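Local coordinates for protein putative acetyl transferase (Pyrococcus furiosus, PDB 1VKC) that probably transfers an acetyl group from acetyl-CoA to a substrate not yet identified, as a member of the GNAT acetyltransferase family, at residues A[60-64]-A[76-81]; A[26-31]-A[96-100]; A[10-14]-A[106-112]; A[72-76]-A[99-103]. All blocks are in the same frame, centred on the assembly; numbering follows the deposited sequence. Where two conformers were deposited one is given.

In the fold
All four contacts build on the mixed sheet of a GNAT fold. Interaction 1 is the hairpin of strands 60-68 and 73-83. Interaction 4, about 16 Å from it centre to centre, sits at the start of strand 73-83, and His76 belongs to both. Interactions 2 and 4 meet at Val99 and Val100, their centres about 9 Å apart: the first sets helix 20-31 on one side of strand 90-99, the second pairs that strand's end with Leu74 and Gly75. Interaction 3, about 9 Å from interaction 4, packs the start of helix 108-122 over a face of the outermost strand 11-15. By family analogy, the turn entering this helix probably binds the acetyl-CoA pyrophosphate.

Interaction 1 (A[60-64]-A[76-81]); sequences EHKFF and HVWICI
This is the antiparallel beta hairpin in the middle of the GNAT sheet. Strands 60-64 and 76-81, both extended, run at 160° with axes 4.7 Å apart. Lys62 faces Ile79 and Phe64 faces Val77 in hydrogen-bonded pairs; His61-Cys80 and Phe63-Trp78 are non-hydrogen-bonded, with CA atoms 4.6 and 4.7 Å apart. The backbone bonds are Lys62 N to Ile79 O and Ile79 N to Lys62 O, each 2.8 Å, Phe64 N to Val77 O, 3.1 Å, Val77 N to Phe64 O, 3.0 Å, and Ile81 N to Glu60 O, 3.0 Å. Between them, CA-H...O contacts run from Phe63 CA to Val77 O and from His61 CA to Ile79 O, both 3.3 Å.

Lys62, Phe64, Val77 and Ile79 share the face under helix 108-122. There, beta-branched Val77 and Ile79 suit the extended backbone and pack on Phe64 (CB to Val77 CG1, 3.7 Å; CE2 to Ile79 CD1, 3.8 Å), while Lys62 reaches out to a salt bridge with Asp15.

Phe63 (chi1 m) and Trp78 (chi1 t) share the face under helices 20-31 and 41-57. Their flat rings form an offset stack, planes at 25°, centroid to five-membered-ring centroid 4.2 Å, with Phe63 CE1 3.4 Å from Trp78 CG.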
# COMPACT_ATOMS: atom_id res chain seq x y z
N GLU A 60 5.58 24.21 -13.71
CA GLU A 60 5.71 23.47 -14.95
C GLU A 60 6.19 22.05 -14.63
O GLU A 60 7.35 21.86 -14.24
CB GLU A 60 6.72 24.17 -15.88
CG GLU A 60 6.93 23.50 -17.24
CD GLU A 60 8.25 23.86 -17.89
OE1 GLU A 60 8.74 23.07 -18.71
OE2 GLU A 60 8.81 24.94 -17.57
N HIS A 61 5.31 21.06 -14.82
CA HIS A 61 5.59 19.67 -14.43
C HIS A 61 5.92 18.79 -15.63
O HIS A 61 5.41 19.01 -16.74
CB HIS A 61 4.40 19.08 -13.65
CG HIS A 61 3.21 18.74 -14.50
ND1 HIS A 61 2.08 19.52 -14.55
CD2 HIS A 61 2.99 17.70 -15.34
CE1 HIS A 61 1.20 18.97 -15.38
NE2 HIS A 61 1.74 17.87 -15.88
N LYS A 62 6.77 17.79 -15.42
CA LYS A 62 7.11 16.80 -16.43
C LYS A 62 7.21 15.44 -15.78
O LYS A 62 7.82 15.29 -14.74
CB LYS A 62 8.45 17.15 -17.09
CG LYS A 62 8.95 16.16 -18.11
CD LYS A 62 8.13 16.21 -19.39
CE LYS A 62 8.69 15.27 -20.43
NZ LYS A 62 7.90 15.32 -21.70
N PHE A 63 6.59 14.46 -16.41
CA PHE A 63 6.69 13.09 -15.98
C PHE A 63 7.35 12.28 -17.06
O PHE A 63 7.03 12.44 -18.24
CB PHE A 63 5.31 12.51 -15.74
CG PHE A 63 4.59 13.08 -14.57
CD1 PHE A 63 4.72 12.50 -13.31
CD2 PHE A 63 3.71 14.14 -14.73
CE1 PHE A 63 4.03 13.01 -12.23
CE2 PHE A 63 3.02 14.65 -13.65
CZ PHE A 63 3.18 14.07 -12.39
N PHE A 64 8.27 11.40 -16.67
CA PHE A 64 8.71 10.29 -17.54
C PHE A 64 8.31 8.98 -16.90
O PHE A 64 8.37 8.83 -15.68
CB PHE A 64 10.22 10.30 -17.75
CG PHE A 64 10.71 11.44 -18.57
CD1 PHE A 64 10.60 11.41 -19.97
CD2 PHE A 64 11.30 12.54 -17.97
CE1 PHE A 64 11.09 12.48 -20.75
CE2 PHE A 64 11.77 13.61 -18.75
CZ PHE A 64 11.67 13.56 -20.15
N HIS A 76 8.59 5.78 -12.53
CA HIS A 76 8.43 7.13 -13.06
C HIS A 76 9.36 8.10 -12.36
O HIS A 76 9.90 7.81 -11.28
CB HIS A 76 6.97 7.59 -12.88
CG HIS A 76 6.61 7.85 -11.45
ND1 HIS A 76 6.73 9.09 -10.87
CD2 HIS A 76 6.17 7.02 -10.48
CE1 HIS A 76 6.38 9.01 -9.60
NE2 HIS A 76 6.05 7.77 -9.34
N VAL A 77 9.54 9.26 -12.99
CA VAL A 77 10.13 10.41 -12.35
C VAL A 77 9.22 11.62 -12.56
O VAL A 77 8.62 11.77 -13.62
CB VAL A 77 11.58 10.67 -12.83
CG1 VAL A 77 11.68 10.78 -14.35
CG2 VAL A 77 12.13 11.90 -12.16
N TRP A 78 9.06 12.42 -11.50
CA TRP A 78 8.23 13.63 -11.53
C TRP A 78 9.15 14.83 -11.36
O TRP A 78 9.80 14.95 -10.34
CB TRP A 78 7.16 13.53 -10.41
CG TRP A 78 6.20 14.71 -10.27
CD1 TRP A 78 6.11 15.81 -11.07
CD2 TRP A 78 5.19 14.86 -9.26
NE1 TRP A 78 5.13 16.66 -10.60
CE2 TRP A 78 4.54 16.10 -9.50
CE3 TRP A 78 4.77 14.08 -8.18
CZ2 TRP A 78 3.49 16.57 -8.70
CZ3 TRP A 78 3.72 14.55 -7.37
CH2 TRP A 78 3.10 15.78 -7.63
N ILE A 79 9.19 15.69 -12.38
CA ILE A 79 10.04 16.87 -12.41
C ILE A 79 9.20 18.14 -12.38
O ILE A 79 8.17 18.23 -13.07
CB ILE A 79 10.87 16.92 -13.70
CG1 ILE A 79 11.51 15.58 -14.01
CG2 ILE A 79 11.94 18.03 -13.62
CD1 ILE A 79 11.82 15.41 -15.45
N CYS A 80 9.67 19.12 -11.61
CA CYS A 80 9.09 20.46 -11.55
C CYS A 80 10.16 21.52 -11.83
O CYS A 80 11.15 21.60 -11.09
CB CYS A 80 8.52 20.74 -10.16
SG CYS A 80 7.64 22.30 -9.98
N ILE A 81 9.95 22.34 -12.86
CA ILE A 81 10.83 23.47 -13.15
C ILE A 81 10.42 24.64 -12.28
O ILE A 81 9.26 25.07 -12.32
CB ILE A 81 10.76 23.89 -14.65
CG1 ILE A 81 11.22 22.74 -15.57
CG2 ILE A 81 11.56 25.18 -14.91
CD1 ILE A 81 12.66 22.33 -15.40

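Interaction 2 (A[26-31]-A[96-100])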
# COMPACT_ATOMS: atom_id res chain seq x y z
N LEU A 26 0.33 4.48 -7.59
CA LEU A 26 1.54 3.80 -7.18
C LEU A 26 2.28 4.58 -6.07
O LEU A 26 2.74 4.01 -5.07
CB LEU A 26 2.44 3.57 -8.39
CG LEU A 26 3.80 2.91 -8.21
CD1 LEU A 26 3.69 1.57 -7.53
CD2 LEU A 26 4.47 2.79 -9.57
N ASP A 27 2.36 5.89 -6.24
CA ASP A 27 2.94 6.74 -5.21
C ASP A 27 2.14 6.68 -3.90
O ASP A 27 2.71 6.70 -2.84
CB ASP A 27 3.03 8.16 -5.69
CG ASP A 27 3.57 9.10 -4.64
OD1 ASP A 27 4.75 8.95 -4.24
OD2 ASP A 27 2.87 9.99 -4.14
N ARG A 28 0.82 6.64 -4.00
CA ARG A 28 -0.03 6.46 -2.81
C ARG A 28 0.32 5.17 -2.08
O ARG A 28 0.46 5.16 -0.86
CB ARG A 28 -1.49 6.44 -3.22
CG ARG A 28 -2.45 6.10 -2.08
CD ARG A 28 -3.87 6.45 -2.40
NE ARG A 28 -3.96 7.85 -2.81
CZ ARG A 28 -4.93 8.38 -3.53
NH1 ARG A 28 -5.98 7.65 -3.94
NH2 ARG A 28 -4.87 9.68 -3.85
N GLU A 29 0.45 4.09 -2.83
CA GLU A 29 0.78 2.78 -2.26
C GLU A 29 2.17 2.78 -1.64
O GLU A 29 2.35 2.37 -0.48
CB GLU A 29 0.65 1.68 -3.35
CG GLU A 29 0.95 0.25 -2.87
CD GLU A 29 -0.11 -0.33 -1.93
OE1 GLU A 29 0.25 -1.04 -0.97
OE2 GLU A 29 -1.31 -0.08 -2.15
N ILE A 30 3.16 3.24 -2.39
CA ILE A 30 4.54 3.28 -1.93
C ILE A 30 4.71 4.18 -0.68
O ILE A 30 5.27 3.75 0.34
CB ILE A 30 5.49 3.72 -3.07
CG1 ILE A 30 5.60 2.61 -4.13
CG2 ILE A 30 6.89 4.06 -2.53
CD1 ILE A 30 6.43 2.98 -5.32
N SER A 31 4.21 5.42 -0.78
CA SER A 31 4.46 6.45 0.25
C SER A 31 3.92 6.08 1.61
O SER A 31 4.43 6.54 2.64
CB SER A 31 3.87 7.79 -0.18
OG SER A 31 4.54 8.29 -1.30
N ASP A 96 9.68 13.09 -7.11
CA ASP A 96 9.60 11.68 -6.95
C ASP A 96 10.36 10.92 -8.02
O ASP A 96 10.39 11.33 -9.16
CB ASP A 96 8.11 11.30 -7.04
CG ASP A 96 7.83 9.98 -6.47
OD1 ASP A 96 8.72 9.41 -5.80
OD2 ASP A 96 6.73 9.44 -6.62
N ILE A 97 10.98 9.82 -7.61
CA ILE A 97 11.44 8.79 -8.53
C ILE A 97 11.17 7.44 -7.85
O ILE A 97 11.60 7.21 -6.73
CB ILE A 97 12.91 9.02 -8.91
CG1 ILE A 97 13.41 7.94 -9.87
CG2 ILE A 97 13.80 9.08 -7.68
CD1 ILE A 97 14.48 8.45 -10.79
N GLU A 98 10.40 6.59 -8.53
CA GLU A 98 9.88 5.36 -7.96
C GLU A 98 9.98 4.26 -9.02
O GLU A 98 9.69 4.49 -10.19
CB GLU A 98 8.42 5.55 -7.47
CG GLU A 98 8.32 6.32 -6.16
CD GLU A 98 6.91 6.85 -5.79
OE1 GLU A 98 6.77 7.43 -4.68
OE2 GLU A 98 5.95 6.71 -6.57
N VAL A 99 10.44 3.08 -8.61
CA VAL A 99 10.47 1.90 -9.49
C VAL A 99 9.73 0.78 -8.75
O VAL A 99 9.89 0.62 -7.55
CB VAL A 99 11.91 1.50 -9.84
CG1 VAL A 99 11.96 0.20 -10.65
CG2 VAL A 99 12.62 2.64 -10.58
N VAL A 100 8.89 0.03 -9.46
CA VAL A 100 8.11 -1.05 -8.82
C VAL A 100 9.04 -2.13 -8.31
O VAL A 100 10.07 -2.38 -8.89
CB VAL A 100 7.03 -1.65 -9.74
CG1 VAL A 100 6.03 -0.61 -10.10
CG2 VAL A 100 7.65 -2.29 -11.01
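Glu98 overlaps Ile30 with the base of its side chain and Asp27 with its tip. Its CB lies 3.9 Å from Ile30 CD1, and its m, t rotamer carries the carboxylate on toward the helix, where OE1 comes within 2.6 Å of Asp27 OD1. A glutamate suits the spot because its methylene groups can pack against an isoleucine while its carboxyl end reaches on to polar partners. Asp96, two residues earlier on the same face of the strand, adds a third acid, with OD2 3.1 Å from Asp27 OD1. Two histidines meet this cluster: His48 is hydrogen-bonded to Asp27 OD2, and His76 to Glu98 OE2.

The remaining contact is apolar. Leu26 and Ile30 lie one helical turn apart, and both direct their CA-to-CB bonds at the strand; Leu26 CD2 meets Val100 CG1 at 3.8 Å. Within the helix, Ser31 OG turns back to Asp27 O at 2.9 Å, so the hydroxyl is satisfied locally.

The short segments 26-31 and 96-99 cross almost at right angles, at 85° with axes 10.0 Å apart. The helix packs on the sheet, as in the layered GNAT fold. Helix 20-31 thus lies across the face of strand 90-99, with Leu26 also touching Leu73 on strand 73-83, helix 41-57 beside it, and Ile97 and Val99 turned to helix 108-122.

Interaction 3 (A[10-14]-A[106-112]); sequences EYTIV and LGIGSAL
A tyrosine ring lies against the first turn of a helix like a plate under a knob. Strand 11-14 and helix 108-112 run at only 25° to each other, axes 10.1 Å apart, with Tyr11 nearest Ile108 (CA atoms 8.5 Å apart) and Ile13 nearest Leu112 (7.3 Å). Tyr11 and Ile13, alternate residues of the extended strand, both point at the helix. With chi1 p, the Tyr11 ring offers one face to Ile108 (m, t), whose CG1 sits 3.8 Å from the ring centroid and 20° off the normal, a CH-pi contact. The ring's edge turns to Ala111, whose CB is 3.3 Å from Tyr11 OH.

Ala111 is the hollow of the interface: its methyl is small enough to admit both the phenol and Ile13, whose m, t rotamer brings CD1 to 3.6 Å from Ala111 CB. Ile13 CG2 then meets Leu112 CD2 at 4.2 Å.

The helix start holds the two glycines, Gly107 and Gly109, of the Q/R-x-x-G-x-G/A signature in GNAT motif A, whose backbone in relatives cradles the acetyl-CoA pyrophosphate and probably does so here. Gly107 takes the N-cap with phi 69°, a value that favours glycine; its O receives Ala111 N at 2.9 Å, and Leu112 N bonds Ile108 O at 2.8 Å. On the sheet below, Ile108 also rests on Leu74 and Leu112 on Val77 of strand 73-83.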
# COMPACT_ATOMS: atom_id res chain seq x y z
N GLU A 10 13.62 -4.66 -23.13
CA GLU A 10 12.70 -4.97 -21.99
C GLU A 10 11.77 -3.79 -21.65
O GLU A 10 10.57 -4.00 -21.39
CB GLU A 10 13.51 -5.38 -20.75
N TYR A 11 12.30 -2.57 -21.64
CA TYR A 11 11.51 -1.39 -21.28
C TYR A 11 11.89 -0.13 -22.06
O TYR A 11 13.01 -0.01 -22.55
CB TYR A 11 11.61 -1.12 -19.77
CG TYR A 11 12.88 -0.44 -19.35
CD1 TYR A 11 12.99 0.95 -19.34
CD2 TYR A 11 13.99 -1.18 -18.96
CE1 TYR A 11 14.17 1.58 -18.97
CE2 TYR A 11 15.18 -0.56 -18.58
CZ TYR A 11 15.25 0.82 -18.59
OH TYR A 11 16.42 1.44 -18.21
N THR A 12 10.94 0.80 -22.14
CA THR A 12 11.14 2.09 -22.79
C THR A 12 10.81 3.21 -21.83
O THR A 12 10.03 3.02 -20.90
CB THR A 12 10.24 2.22 -24.04
OG1 THR A 12 10.43 3.51 -24.65
CG2 THR A 12 8.75 2.21 -23.68
N ILE A 13 11.41 4.38 -22.05
CA ILE A 13 11.12 5.59 -21.27
C ILE A 13 10.50 6.61 -22.21
O ILE A 13 11.10 6.98 -23.22
CB ILE A 13 12.39 6.18 -20.62
CG1 ILE A 13 12.97 5.19 -19.61
CG2 ILE A 13 12.07 7.53 -19.92
CD1 ILE A 13 14.34 5.57 -19.09
N VAL A 14 9.30 7.05 -21.85
CA VAL A 14 8.50 7.96 -22.67
C VAL A 14 7.88 9.00 -21.75
O VAL A 14 7.88 8.83 -20.52
CB VAL A 14 7.35 7.18 -23.40
CG1 VAL A 14 7.92 6.09 -24.32
CG2 VAL A 14 6.39 6.54 -22.41
N LEU A 106 17.45 -3.30 -12.51
CA LEU A 106 17.64 -3.27 -13.97
C LEU A 106 18.13 -1.89 -14.47
O LEU A 106 18.11 -1.60 -15.67
CB LEU A 106 16.33 -3.64 -14.67
CG LEU A 106 16.01 -5.14 -14.77
CD1 LEU A 106 15.55 -5.72 -13.43
CD2 LEU A 106 14.95 -5.36 -15.83
N GLY A 107 18.56 -1.04 -13.53
CA GLY A 107 19.01 0.32 -13.85
C GLY A 107 17.92 1.27 -14.31
O GLY A 107 18.22 2.29 -14.93
N ILE A 108 16.66 0.95 -14.02
CA ILE A 108 15.52 1.75 -14.50
C ILE A 108 15.49 3.10 -13.79
O ILE A 108 15.30 4.13 -14.43
CB ILE A 108 14.20 1.03 -14.30
CG1 ILE A 108 14.11 -0.20 -15.21
CG2 ILE A 108 13.01 1.96 -14.63
CD1 ILE A 108 12.98 -1.11 -14.81
N GLY A 109 15.69 3.08 -12.47
CA GLY A 109 15.78 4.31 -11.66
C GLY A 109 16.91 5.20 -12.15
O GLY A 109 16.75 6.43 -12.33
N SER A 110 18.03 4.58 -12.41
CA SER A 110 19.19 5.28 -12.94
C SER A 110 18.88 5.93 -14.28
O SER A 110 19.20 7.10 -14.48
CB SER A 110 20.39 4.33 -13.02
OG SER A 110 21.57 5.06 -13.13
N ALA A 111 18.19 5.20 -15.16
CA ALA A 111 17.82 5.69 -16.48
C ALA A 111 16.79 6.82 -16.44
O ALA A 111 16.87 7.77 -17.23
CB ALA A 111 17.30 4.55 -17.33
N LEU A 112 15.82 6.70 -15.52
CA LEU A 112 14.78 7.72 -15.34
C LEU A 112 15.42 9.04 -14.91
O LEU A 112 15.10 10.10 -15.44
CB LEU A 112 13.73 7.26 -14.31
CG LEU A 112 12.69 6.25 -14.84
CD1 LEU A 112 11.96 5.55 -13.69
CD2 LEU A 112 11.69 6.94 -15.76

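Interaction 4 (A[72-76]-A[99-103]); sequences ELLGH and VVKWA
A classic beta bulge marks this contact: Leu74 and Gly75 together face the single residue Ala66 on strand 60-68. Leu74 leaves the extended region (phi/psi -93/-25°), and Gly75 follows nearly fully stretched (172/172°). Gly75 forms an antiparallel non-hydrogen-bonded pair with Val99, their CA atoms 4.0 Å apart; a CB on Gly75 would come within a tight 3.1 Å of Val99 CA, so glycine fits. Next along, Val100 N donates to Leu74 O at 2.8 Å and 171°.

Here, in the GNAT fold, strand 90-99 ends and the chain heads for the helix bearing the probable acetyl-CoA-binding turn. Ala103 N bonds back to Val100 O, 2.9 Å, bending the segment over Leu74. That leucine (m, t) fills the bend with CD2, which lies 3.6 Å from Trp102 CH2, 4.1 Å from Ala103 CB and 4.4 Å from Val100 CG2. Trp102 (chi1 p, chi2 -89°) also packs on Pro38 of the second subunit. On the other branch of Val100, CG1 rests 3.7 Å from Leu73 O.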
# COMPACT_ATOMS: atom_id res chain seq x y z
N GLU A 72 3.12 -1.79 -19.28
CA GLU A 72 2.86 -1.70 -17.85
C GLU A 72 3.87 -0.74 -17.22
O GLU A 72 5.02 -0.72 -17.60
CB GLU A 72 2.96 -3.08 -17.19
N LEU A 73 3.41 0.02 -16.24
CA LEU A 73 4.24 1.00 -15.54
C LEU A 73 5.26 0.30 -14.65
O LEU A 73 4.89 -0.36 -13.66
CB LEU A 73 3.35 1.92 -14.69
CG LEU A 73 4.05 3.02 -13.89
CD1 LEU A 73 4.69 4.04 -14.81
CD2 LEU A 73 3.07 3.69 -12.92
N LEU A 74 6.54 0.48 -14.99
CA LEU A 74 7.67 0.00 -14.19
C LEU A 74 8.19 1.05 -13.21
O LEU A 74 8.79 0.70 -12.19
CB LEU A 74 8.82 -0.45 -15.08
CG LEU A 74 8.48 -1.54 -16.11
CD1 LEU A 74 9.74 -1.86 -16.89
CD2 LEU A 74 7.92 -2.76 -15.42
N GLY A 75 7.99 2.32 -13.51
CA GLY A 75 8.49 3.38 -12.65
C GLY A 75 8.32 4.73 -13.29
O GLY A 75 7.96 4.83 -14.45
N HIS A 76 8.59 5.78 -12.53
CA HIS A 76 8.43 7.13 -13.06
C HIS A 76 9.36 8.10 -12.36
O HIS A 76 9.90 7.81 -11.28
CB HIS A 76 6.97 7.59 -12.88
CG HIS A 76 6.61 7.85 -11.45
ND1 HIS A 76 6.73 9.09 -10.87
CD2 HIS A 76 6.17 7.02 -10.48
CE1 HIS A 76 6.38 9.01 -9.60
NE2 HIS A 76 6.05 7.77 -9.34
N VAL A 99 10.44 3.08 -8.61
CA VAL A 99 10.47 1.90 -9.49
C VAL A 99 9.73 0.78 -8.75
O VAL A 99 9.89 0.62 -7.55
CB VAL A 99 11.91 1.50 -9.84
CG1 VAL A 99 11.96 0.20 -10.65
CG2 VAL A 99 12.62 2.64 -10.58
N VAL A 100 8.89 0.03 -9.46
CA VAL A 100 8.11 -1.05 -8.82
C VAL A 100 9.04 -2.13 -8.31
O VAL A 100 10.07 -2.38 -8.89
CB VAL A 100 7.03 -1.65 -9.74
CG1 VAL A 100 6.03 -0.61 -10.10
CG2 VAL A 100 7.65 -2.29 -11.01
N LYS A 101 8.65 -2.76 -7.20
CA LYS A 101 9.55 -3.64 -6.45
C LYS A 101 10.15 -4.76 -7.29
O LYS A 101 11.32 -5.07 -7.17
CB LYS A 101 8.83 -4.21 -5.22
CG LYS A 101 7.50 -4.91 -5.50
CD LYS A 101 6.85 -5.39 -4.20
CE LYS A 101 5.38 -5.68 -4.38
NZ LYS A 101 4.77 -6.20 -3.11
N TRP A 102 9.37 -5.35 -8.19
CA TRP A 102 9.88 -6.46 -9.01
C TRP A 102 10.70 -6.02 -10.22
O TRP A 102 11.29 -6.87 -10.90
CB TRP A 102 8.74 -7.39 -9.44
CG TRP A 102 7.55 -6.70 -9.92
CD1 TRP A 102 6.50 -6.28 -9.17
CD2 TRP A 102 7.26 -6.33 -11.27
NE1 TRP A 102 5.57 -5.67 -9.97
CE2 TRP A 102 6.01 -5.69 -11.27
CE3 TRP A 102 7.94 -6.47 -12.48
CZ2 TRP A 102 5.42 -5.19 -12.43
CZ3 TRP A 102 7.35 -5.98 -13.64
CH2 TRP A 102 6.10 -5.35 -13.61
N ALA A 103 10.77 -4.72 -10.49
CA ALA A 103 11.59 -4.21 -11.62
C ALA A 103 12.88 -3.53 -11.13
O ALA A 103 13.62 -2.94 -11.92
CB ALA A 103 10.76 -3.25 -12.46